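Local structure of tRNA (Adenine(22)-N(1))-methyltransferase (Mycoplasma capricolum subsp. capricolum, 6QE6) at residues 104-109 / 127-132; 131-136 / 173-178; 151-156 / 178-183. The protein probably methylates N1 of adenine 22 in tRNA, with S-adenosylmethionine as the methyl donor. All coordinates share one frame; numbering follows the deposited sequence.

Contact 1 (104-109 / 127-132); sequences ILNIDY and DHQKIS
I107 and I131 form a single backbone bridge with their CA atoms 4.8 Å apart, and because N106, I107 and D108 face K130, I131 and S132 in the same order, the two chains run in parallel. Two hydrogen bonds make the bridge: I107 N donates to K130 O at 2.8 Å and S132 N to I107 O at 3.0 Å, so the backbone of I107 is used on both its N-H and its carbonyl. K130 supplies the main side-chain contact. Its CG sits beside the backbone N (chi1 -67°) and the rest of the chain is fully extended, which carries NZ to I104 O at 2.8 Å, the donor tilted 20° from the carbonyl plane. V99 O takes a second bond from the same ammonium, which thus ties two loop carbonyls together. N106 crosses the lysine stem at about a right angle, its OD1 lying 3.7 Å from K130 CG. The position in the fold explains the parallel sense: strands 109-115 and 133-138, which follow the two segments, are parallel neighbours joined through helix 117-124 in a beta-alpha-beta crossover of the Rossmann-like methyltransferase sheet. Within 127-132 a type I turn spans H128 to I131, and the H128 ring steadies it by accepting K130 N on ND1 at 3.0 Å, in the ring plane and nearly straight (169°). Apolar contact is slight, I107 CB meeting I131 CG1 at 4.4 Å. Further along, S132 CB packs 3.7 Å from D108 O, while the D108 carboxylate turns to the backbone N-H groups of T37 and A38 through OD2.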
loop_
_atom_site.group_PDB
_atom_site.type_symbol
_atom_site.label_atom_id
_atom_site.label_comp_id
_atom_site.label_asym_id
_atom_site.label_seq_id
_atom_site.Cartn_x
_atom_site.Cartn_y
_atom_site.Cartn_z
ATOM N N ILE A 104 -6.266 22.534 0.527
ATOM C CA ILE A 104 -6.247 21.176 -0.008
ATOM C C ILE A 104 -7.660 20.794 -0.425
ATOM O O ILE A 104 -8.592 20.828 0.392
ATOM C CB ILE A 104 -5.683 20.188 1.020
ATOM C CG1 ILE A 104 -4.301 20.644 1.475
ATOM C CG2 ILE A 104 -5.580 18.811 0.414
ATOM C CD1 ILE A 104 -3.391 20.944 0.338
ATOM N N LEU A 105 -7.830 20.444 -1.702
ATOM C CA LEU A 105 -9.128 20.022 -2.209
ATOM C C LEU A 105 -9.418 18.569 -1.836
ATOM O O LEU A 105 -8.537 17.819 -1.401
ATOM C CB LEU A 105 -9.208 20.138 -3.730
ATOM C CG LEU A 105 -8.748 21.342 -4.539
ATOM C CD1 LEU A 105 -9.055 21.031 -5.989
ATOM C CD2 LEU A 105 -9.428 22.627 -4.095
ATOM N N ASN A 106 -10.679 18.176 -2.033
ATOM C CA ASN A 106 -11.054 16.770 -1.961
ATOM C C ASN A 106 -10.140 15.931 -2.842
ATOM O O ASN A 106 -9.857 16.293 -3.988
ATOM C CB ASN A 106 -12.499 16.579 -2.410
ATOM C CG ASN A 106 -13.487 16.996 -1.368
ATOM O OD1 ASN A 106 -13.120 17.315 -0.241
ATOM N ND2 ASN A 106 -14.757 16.988 -1.731
ATOM N N ILE A 107 -9.708 14.790 -2.312
ATOM C CA ILE A 107 -8.693 13.957 -2.948
ATOM C C ILE A 107 -9.331 12.636 -3.356
ATOM O O ILE A 107 -9.895 11.927 -2.515
ATOM C CB ILE A 107 -7.489 13.745 -2.014
ATOM C CG1 ILE A 107 -6.777 15.077 -1.770
ATOM C CG2 ILE A 107 -6.515 12.699 -2.581
ATOM C CD1 ILE A 107 -5.935 15.087 -0.529
ATOM N N ASP A 108 -9.245 12.306 -4.650
ATOM C CA ASP A 108 -9.784 11.039 -5.138
ATOM C C ASP A 108 -8.953 9.862 -4.639
ATOM O O ASP A 108 -9.500 8.855 -4.178
ATOM C CB ASP A 108 -9.838 11.040 -6.663
ATOM C CG ASP A 108 -10.788 12.091 -7.213
ATOM O OD1 ASP A 108 -11.949 11.740 -7.505
ATOM O OD2 ASP A 108 -10.390 13.271 -7.336
ATOM N N TYR A 109 -7.627 9.966 -4.717
ATOM C CA TYR A 109 -6.767 8.857 -4.341
ATOM C C TYR A 109 -5.568 9.385 -3.586
ATOM O O TYR A 109 -4.837 10.241 -4.094
ATOM C CB TYR A 109 -6.253 8.086 -5.551
ATOM C CG TYR A 109 -7.267 7.308 -6.343
ATOM C CD1 TYR A 109 -7.522 5.967 -6.058
ATOM C CD2 TYR A 109 -7.921 7.891 -7.433
ATOM C CE1 TYR A 109 -8.415 5.234 -6.818
ATOM C CE2 TYR A 109 -8.837 7.170 -8.191
ATOM C CZ TYR A 109 -9.073 5.844 -7.877
ATOM O OH TYR A 109 -9.955 5.128 -8.635
ATOM N N ASP A 127 -6.618 9.787 8.675
ATOM C CA ASP A 127 -7.558 9.712 7.567
ATOM C C ASP A 127 -8.606 10.812 7.718
ATOM O O ASP A 127 -9.008 11.172 8.826
ATOM C CB ASP A 127 -8.207 8.324 7.523
ATOM C CG ASP A 127 -9.114 8.119 6.305
ATOM O OD1 ASP A 127 -8.844 8.684 5.218
ATOM O OD2 ASP A 127 -10.107 7.368 6.446
ATOM N N HIS A 128 -9.037 11.357 6.592
ATOM C CA HIS A 128 -9.840 12.562 6.572
ATOM C C HIS A 128 -10.957 12.362 5.563
ATOM O O HIS A 128 -10.822 11.585 4.610
ATOM C CB HIS A 128 -8.954 13.776 6.231
ATOM C CG HIS A 128 -9.589 15.102 6.507
ATOM N ND1 HIS A 128 -10.552 15.653 5.684
ATOM C CD2 HIS A 128 -9.366 16.009 7.489
ATOM C CE1 HIS A 128 -10.919 16.828 6.166
ATOM N NE2 HIS A 128 -10.215 17.068 7.260
ATOM N N GLN A 129 -12.073 13.055 5.792
ATOM C CA GLN A 129 -13.227 12.897 4.920
ATOM C C GLN A 129 -12.986 13.466 3.522
ATOM O O GLN A 129 -13.722 13.125 2.591
ATOM C CB GLN A 129 -14.452 13.533 5.577
ATOM C CG GLN A 129 -14.714 14.972 5.152
ATOM C CD GLN A 129 -15.581 15.056 3.894
ATOM O OE1 GLN A 129 -16.402 14.163 3.642
ATOM N NE2 GLN A 129 -15.387 16.118 3.089
ATOM N N LYS A 130 -11.960 14.308 3.347
ATOM C CA LYS A 130 -11.573 14.756 2.012
ATOM C C LYS A 130 -11.070 13.625 1.120
ATOM O O LYS A 130 -11.035 13.788 -0.104
ATOM C CB LYS A 130 -10.482 15.819 2.107
ATOM C CG LYS A 130 -10.930 17.133 2.721
ATOM C CD LYS A 130 -9.769 18.084 2.804
ATOM C CE LYS A 130 -10.220 19.458 3.211
ATOM N NZ LYS A 130 -9.110 20.444 3.138
ATOM N N ILE A 131 -10.670 12.491 1.693
ATOM C CA ILE A 131 -10.004 11.419 0.953
ATOM C C ILE A 131 -11.010 10.326 0.623
ATOM O O ILE A 131 -11.711 9.830 1.516
ATOM C CB ILE A 131 -8.834 10.836 1.761
ATOM C CG1 ILE A 131 -7.773 11.904 2.011
ATOM C CG2 ILE A 131 -8.298 9.605 1.070
ATOM C CD1 ILE A 131 -7.056 11.722 3.324
ATOM N N SER A 132 -11.055 9.916 -0.645
ATOM C CA SER A 132 -12.012 8.896 -1.065
ATOM C C SER A 132 -11.417 7.499 -1.199
ATOM O O SER A 132 -12.145 6.527 -1.007
ATOM C CB SER A 132 -12.661 9.288 -2.401
ATOM O OG SER A 132 -13.747 10.168 -2.183
#

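Contact 2 (131-136 / 173-178); sequences ISNYII and EINKNK
Y134 and I174 form the hydrogen-bonded pair of an antiparallel ladder, with Y134 N donating to I174 O at 2.9 Å and I174 N to Y134 O at 2.8 Å. N133-N175 and I135-E173 flank it as non-hydrogen-bonded pairs, and the axes of 133-136 and 173-175 run at 172°. One step beyond, K176 N donates to S132 O and prolongs the pairing into the loop. Among the charged and polar side chains, K176 reaches across 131-132, and a bend at chi3 (62°) brings NZ to I131 O at 2.9 Å; D127 adds a salt bridge to the same ammonium. N133 and N175 lie side by side and point the same way, their amide planes 53° apart, with the two OD1 atoms 3.1 Å from each other. Two acceptors this close need other donors, and both have them. N175 OD1 takes N177 N at 3.1 Å in an Asx turn, the donor standing well above the amide plane. N133 OD1 takes a water proton at 2.7 Å, and that water also donates to E173 OE2, while N133 ND2 is held by D108 O. Another water bonds to S132 OG and accepts from N177 ND2. In the sheet the pairing joins a parallel strand to the antiparallel seventh strand in sequence, which is inserted between strands 133-138 and 155-163, the class I methyltransferase topology. Apolar contacts complete the interface. The aliphatic CD of K176 approaches CE2 of the Y134 ring at 3.9 Å, and I131 CG2 rests over one face of that ring, offset toward its rim. I174 packs alongside, its CD1 reaching I136 CD1 at 4.3 Å; L96 and L124 border the tyrosine, I120 borders I136.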
loop_
_atom_site.group_PDB
_atom_site.type_symbol
_atom_site.label_atom_id
_atom_site.label_comp_id
_atom_site.label_asym_id
_atom_site.label_seq_id
_atom_site.Cartn_x
_atom_site.Cartn_y
_atom_site.Cartn_z
ATOM N N ILE A 131 -10.670 12.491 1.693
ATOM C CA ILE A 131 -10.004 11.419 0.953
ATOM C C ILE A 131 -11.010 10.326 0.623
ATOM O O ILE A 131 -11.711 9.830 1.516
ATOM C CB ILE A 131 -8.834 10.836 1.761
ATOM C CG1 ILE A 131 -7.773 11.904 2.011
ATOM C CG2 ILE A 131 -8.298 9.605 1.070
ATOM C CD1 ILE A 131 -7.056 11.722 3.324
ATOM N N SER A 132 -11.055 9.916 -0.645
ATOM C CA SER A 132 -12.012 8.896 -1.065
ATOM C C SER A 132 -11.417 7.499 -1.199
ATOM O O SER A 132 -12.145 6.527 -1.007
ATOM C CB SER A 132 -12.661 9.288 -2.401
ATOM O OG SER A 132 -13.747 10.168 -2.183
ATOM N N ASN A 133 -10.141 7.366 -1.565
ATOM C CA ASN A 133 -9.554 6.063 -1.847
ATOM C C ASN A 133 -8.078 6.082 -1.496
ATOM O O ASN A 133 -7.412 7.109 -1.619
ATOM C CB ASN A 133 -9.653 5.645 -3.313
ATOM C CG ASN A 133 -11.052 5.629 -3.825
ATOM O OD1 ASN A 133 -11.781 4.649 -3.654
ATOM N ND2 ASN A 133 -11.441 6.711 -4.490
ATOM N N TYR A 134 -7.575 4.932 -1.071
ATOM C CA TYR A 134 -6.154 4.729 -0.888
ATOM C C TYR A 134 -5.689 3.683 -1.877
ATOM O O TYR A 134 -6.385 2.690 -2.114
ATOM C CB TYR A 134 -5.817 4.269 0.530
ATOM C CG TYR A 134 -6.048 5.332 1.565
ATOM C CD1 TYR A 134 -5.057 6.262 1.860
ATOM C CD2 TYR A 134 -7.264 5.419 2.241
ATOM C CE1 TYR A 134 -5.263 7.242 2.793
ATOM C CE2 TYR A 134 -7.475 6.395 3.184
ATOM C CZ TYR A 134 -6.478 7.302 3.458
ATOM O OH TYR A 134 -6.687 8.276 4.403
ATOM N N ILE A 135 -4.520 3.912 -2.456
ATOM C CA ILE A 135 -3.733 2.837 -3.036
ATOM C C ILE A 135 -2.430 2.779 -2.261
ATOM O O ILE A 135 -1.662 3.748 -2.250
ATOM C CB ILE A 135 -3.481 3.036 -4.534
ATOM C CG1 ILE A 135 -4.812 3.262 -5.261
ATOM C CG2 ILE A 135 -2.686 1.840 -5.093
ATOM C CD1 ILE A 135 -4.638 3.699 -6.671
ATOM N N ILE A 136 -2.181 1.647 -1.616
ATOM C CA ILE A 136 -0.993 1.454 -0.803
ATOM C C ILE A 136 -0.139 0.346 -1.412
ATOM O O ILE A 136 -0.653 -0.688 -1.853
ATOM C CB ILE A 136 -1.387 1.140 0.650
ATOM C CG1 ILE A 136 -2.026 2.396 1.268
ATOM C CG2 ILE A 136 -0.188 0.624 1.434
ATOM C CD1 ILE A 136 -3.153 2.106 2.232
ATOM N N GLU A 173 -5.806 -1.666 -2.472
ATOM C CA GLU A 173 -6.610 -0.506 -2.826
ATOM C C GLU A 173 -7.859 -0.495 -1.949
ATOM O O GLU A 173 -8.598 -1.484 -1.892
ATOM C CB GLU A 173 -7.001 -0.508 -4.310
ATOM C CG GLU A 173 -8.188 0.429 -4.597
ATOM C CD GLU A 173 -8.351 0.810 -6.072
ATOM O OE1 GLU A 173 -7.801 0.097 -6.946
ATOM O OE2 GLU A 173 -9.043 1.821 -6.357
ATOM N N ILE A 174 -8.088 0.621 -1.265
ATOM C CA ILE A 174 -9.184 0.759 -0.320
ATOM C C ILE A 174 -10.129 1.836 -0.842
ATOM O O ILE A 174 -9.703 2.978 -1.078
ATOM C CB ILE A 174 -8.669 1.095 1.088
ATOM C CG1 ILE A 174 -7.735 -0.016 1.572
ATOM C CG2 ILE A 174 -9.830 1.305 2.064
ATOM C CD1 ILE A 174 -6.993 0.336 2.834
ATOM N N ASN A 175 -11.402 1.459 -1.047
ATOM C CA ASN A 175 -12.465 2.358 -1.495
ATOM C C ASN A 175 -13.382 2.660 -0.318
ATOM O O ASN A 175 -14.210 1.819 0.060
ATOM C CB ASN A 175 -13.267 1.740 -2.640
ATOM C CG ASN A 175 -14.361 2.680 -3.169
ATOM O OD1 ASN A 175 -14.539 3.796 -2.667
ATOM N ND2 ASN A 175 -15.086 2.234 -4.201
ATOM N N LYS A 176 -13.266 3.880 0.223
ATOM C CA LYS A 176 -13.987 4.245 1.438
ATOM C C LYS A 176 -15.479 4.409 1.209
ATOM O O LYS A 176 -16.248 4.397 2.176
ATOM C CB LYS A 176 -13.415 5.537 2.035
ATOM C CG LYS A 176 -11.978 5.400 2.517
ATOM C CD LYS A 176 -11.366 6.756 2.804
ATOM C CE LYS A 176 -12.134 7.455 3.916
ATOM N NZ LYS A 176 -11.538 8.787 4.212
ATOM N N ASN A 177 -15.913 4.526 -0.038
ATOM C CA ASN A 177 -17.318 4.756 -0.325
ATOM C C ASN A 177 -18.079 3.470 -0.608
ATOM O O ASN A 177 -19.256 3.525 -0.990
ATOM C CB ASN A 177 -17.451 5.735 -1.489
ATOM C CG ASN A 177 -17.063 7.134 -1.085
ATOM O OD1 ASN A 177 -17.676 7.726 -0.184
ATOM N ND2 ASN A 177 -16.018 7.668 -1.720
ATOM N N LYS A 178 -17.436 2.319 -0.441
ATOM C CA LYS A 178 -18.112 1.044 -0.547
ATOM C C LYS A 178 -17.832 0.232 0.712
ATOM O O LYS A 178 -16.832 0.451 1.405
ATOM C CB LYS A 178 -17.706 0.298 -1.818
ATOM C CG LYS A 178 -18.194 0.982 -3.097
ATOM C CD LYS A 178 -18.100 0.060 -4.312
ATOM C CE LYS A 178 -18.663 0.731 -5.575
ATOM N NZ LYS A 178 -17.605 1.135 -6.583
HETATM O O HOH W 1 -15.653 10.455 -0.203
HETATM O O HOH W 2 -11.275 2.362 -4.938
#

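Contact 3 (151-156 / 178-183)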
loop_
_atom_site.group_PDB
_atom_site.type_symbol
_atom_site.label_atom_id
_atom_site.label_comp_id
_atom_site.label_asym_id
_atom_site.label_seq_id
_atom_site.Cartn_x
_atom_site.Cartn_y
_atom_site.Cartn_z
ATOM N N SER A 151 -12.436 -3.011 9.890
ATOM C CA SER A 151 -13.013 -2.443 11.092
ATOM C C SER A 151 -13.674 -1.094 10.843
ATOM O O SER A 151 -14.521 -0.686 11.645
ATOM C CB SER A 151 -11.939 -2.306 12.170
ATOM O OG SER A 151 -11.010 -1.302 11.812
ATOM N N HIS A 152 -13.305 -0.389 9.766
ATOM C CA HIS A 152 -13.977 0.842 9.358
ATOM C C HIS A 152 -15.045 0.601 8.300
ATOM O O HIS A 152 -15.717 1.560 7.890
ATOM C CB HIS A 152 -12.967 1.862 8.833
ATOM C CG HIS A 152 -12.107 2.465 9.898
ATOM N ND1 HIS A 152 -10.956 1.860 10.359
ATOM C CD2 HIS A 152 -12.222 3.623 10.586
ATOM C CE1 HIS A 152 -10.406 2.616 11.292
ATOM N NE2 HIS A 152 -11.151 3.696 11.442
ATOM N N ASN A 153 -15.198 -0.650 7.839
ATOM C CA ASN A 153 -16.196 -1.030 6.835
ATOM C C ASN A 153 -15.913 -0.369 5.478
ATOM O O ASN A 153 -16.823 0.044 4.762
ATOM C CB ASN A 153 -17.612 -0.716 7.321
ATOM C CG ASN A 153 -18.646 -1.692 6.802
ATOM O OD1 ASN A 153 -18.348 -2.548 5.967
ATOM N ND2 ASN A 153 -19.888 -1.561 7.292
ATOM N N TYR A 154 -14.639 -0.286 5.118
ATOM C CA TYR A 154 -14.211 0.155 3.799
ATOM C C TYR A 154 -13.972 -1.059 2.903
ATOM O O TYR A 154 -13.462 -2.090 3.350
ATOM C CB TYR A 154 -12.924 0.983 3.888
ATOM C CG TYR A 154 -12.994 2.231 4.742
ATOM C CD1 TYR A 154 -14.181 2.958 4.874
ATOM C CD2 TYR A 154 -11.856 2.706 5.397
ATOM C CE1 TYR A 154 -14.235 4.115 5.650
ATOM C CE2 TYR A 154 -11.896 3.870 6.179
ATOM C CZ TYR A 154 -13.083 4.566 6.302
ATOM O OH TYR A 154 -13.111 5.708 7.079
ATOM N N LEU A 155 -14.318 -0.917 1.632
ATOM C CA LEU A 155 -14.022 -1.938 0.650
ATOM C C LEU A 155 -12.516 -2.043 0.406
ATOM O O LEU A 155 -11.815 -1.032 0.277
ATOM C CB LEU A 155 -14.741 -1.621 -0.651
ATOM C CG LEU A 155 -14.441 -2.588 -1.792
ATOM C CD1 LEU A 155 -14.807 -4.027 -1.410
ATOM C CD2 LEU A 155 -15.175 -2.136 -3.052
ATOM N N ILE A 156 -12.021 -3.277 0.361
ATOM C CA ILE A 156 -10.720 -3.576 -0.221
ATOM C C ILE A 156 -10.989 -3.909 -1.690
ATOM O O ILE A 156 -11.392 -5.025 -2.032
ATOM C CB ILE A 156 -10.016 -4.709 0.533
ATOM C CG1 ILE A 156 -9.748 -4.261 1.970
ATOM C CG2 ILE A 156 -8.703 -5.051 -0.119
ATOM C CD1 ILE A 156 -9.319 -5.372 2.918
ATOM N N LYS A 178 -17.436 2.319 -0.441
ATOM C CA LYS A 178 -18.112 1.044 -0.547
ATOM C C LYS A 178 -17.832 0.232 0.712
ATOM O O LYS A 178 -16.832 0.451 1.405
ATOM C CB LYS A 178 -17.706 0.298 -1.818
ATOM C CG LYS A 178 -18.194 0.982 -3.097
ATOM C CD LYS A 178 -18.100 0.060 -4.312
ATOM C CE LYS A 178 -18.663 0.731 -5.575
ATOM N NZ LYS A 178 -17.605 1.135 -6.583
ATOM N N TYR A 179 -18.771 -0.655 1.029
ATOM C CA TYR A 179 -18.718 -1.467 2.230
ATOM C C TYR A 179 -17.619 -2.521 2.147
ATOM O O TYR A 179 -17.337 -3.084 1.085
ATOM C CB TYR A 179 -20.068 -2.162 2.448
ATOM C CG TYR A 179 -21.135 -1.241 2.987
ATOM C CD1 TYR A 179 -20.823 -0.286 3.951
ATOM C CD2 TYR A 179 -22.451 -1.315 2.532
ATOM C CE1 TYR A 179 -21.793 0.577 4.444
ATOM C CE2 TYR A 179 -23.432 -0.467 3.031
ATOM C CZ TYR A 179 -23.097 0.476 3.988
ATOM O OH TYR A 179 -24.048 1.330 4.501
ATOM N N SER A 180 -17.025 -2.814 3.302
ATOM C CA SER A 180 -16.102 -3.937 3.398
ATOM C C SER A 180 -16.789 -5.245 3.034
ATOM O O SER A 180 -17.903 -5.528 3.496
ATOM C CB SER A 180 -15.547 -4.055 4.811
ATOM O OG SER A 180 -15.045 -5.368 5.001
ATOM N N ASP A 181 -16.115 -6.053 2.222
ATOM C CA ASP A 181 -16.532 -7.434 2.085
ATOM C C ASP A 181 -16.353 -8.151 3.418
ATOM O O ASP A 181 -15.542 -7.756 4.263
ATOM C CB ASP A 181 -15.735 -8.139 0.991
ATOM C CG ASP A 181 -16.208 -7.762 -0.400
ATOM O OD1 ASP A 181 -17.273 -7.094 -0.520
ATOM O OD2 ASP A 181 -15.522 -8.138 -1.373
ATOM N N HIS A 182 -17.134 -9.221 3.598
ATOM C CA HIS A 182 -17.166 -9.996 4.845
ATOM C C HIS A 182 -16.021 -11.011 4.853
ATOM O O HIS A 182 -16.202 -12.221 4.681
ATOM C CB HIS A 182 -18.534 -10.653 5.009
ATOM C CG HIS A 182 -19.624 -9.682 5.346
ATOM N ND1 HIS A 182 -20.893 -10.076 5.713
ATOM C CD2 HIS A 182 -19.621 -8.327 5.403
ATOM C CE1 HIS A 182 -21.629 -9.008 5.961
ATOM N NE2 HIS A 182 -20.880 -7.934 5.790
ATOM N N LEU A 183 -14.814 -10.495 5.092
ATOM C CA LEU A 183 -13.600 -11.297 4.993
ATOM C C LEU A 183 -13.519 -12.360 6.091
ATOM O O LEU A 183 -13.701 -12.071 7.279
ATOM C CB LEU A 183 -12.377 -10.388 5.065
ATOM C CG LEU A 183 -12.143 -9.499 3.846
ATOM C CD1 LEU A 183 -10.666 -9.148 3.705
ATOM C CD2 LEU A 183 -12.654 -10.177 2.591
HETATM O O HOH W 3 -12.385 -4.663 3.658
HETATM O O HOH W 4 -13.199 -5.592 1.586
#
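S180 N and N153 OD1 lie 3.0 Å apart in a hydrogen bond whose donor is tilted from the amide plane; the same N-H makes a second, weak bond to N153 O, so one residue holds it through both side chain and backbone. L155 N donates to K178 O at 2.9 Å, but the N-H arrives from above the carbonyl plane (47° out of it), geometry unlike a regular ladder and consistent with directions 83° apart for the two segments. L155 lies alongside both K178 and D181, pointing the same way as each, and its backbone sets CB 3.4 Å from Y179 O. With CG anti to the backbone N (chi1 177°), the two branches part: CD2 runs beside the K178 stem at 3.7 Å from its CB, and CD1 is directed toward the D181 carboxylate. N153 also meets the Y179 ring, ND2 standing 3.7 Å from CD1 with the amide and ring planes close to parallel. Strand 155-163 is the outermost strand on its side of the sheet, paired with 168-175 in an antiparallel hairpin, and here the chain leaving 168-175 crosses its beginning on the way to helix 185-190. Two waters fill in the polar links: one donates to Y154 O at 2.8 Å and to S180 OG, the other accepts from I156 N and D181 N. A longer apolar touch follows at I156 CD1 and L183 CD1, 4.1 Å apart, these side chains crossing at about a right angle. Behind the first shell, N153 owes its place to the end of helix 143-151, where its positive phi closes a Schellman motif. Y154, turned away from 178-183, packs T-shaped against W148 of that helix and also touches I174.

How the contacts relate
Contacts 1, 2 and 3 lie in succession along the sheet end where strands 109-115, 133-138 and 155-163 begin and 168-175 ends, with centres 10 Å apart between successive pairs and 18 Å between contacts 1 and 3. Contacts 1 and 2 share I131 and S132, and D127 OD1 of contact 1 lies 2.9 Å from K176 NZ of contact 2. Contacts 2 and 3 share K178; there N175 N and L155 O, 2.9 Å apart, probably form a hydrogen bond. The cofactor product lies closer to the inner strands: the side chain of I136 is about 10 Å from S-adenosyl-L-homocysteine and that of I131 about 13 Å, whereas contact 3 is away from the annotated sites.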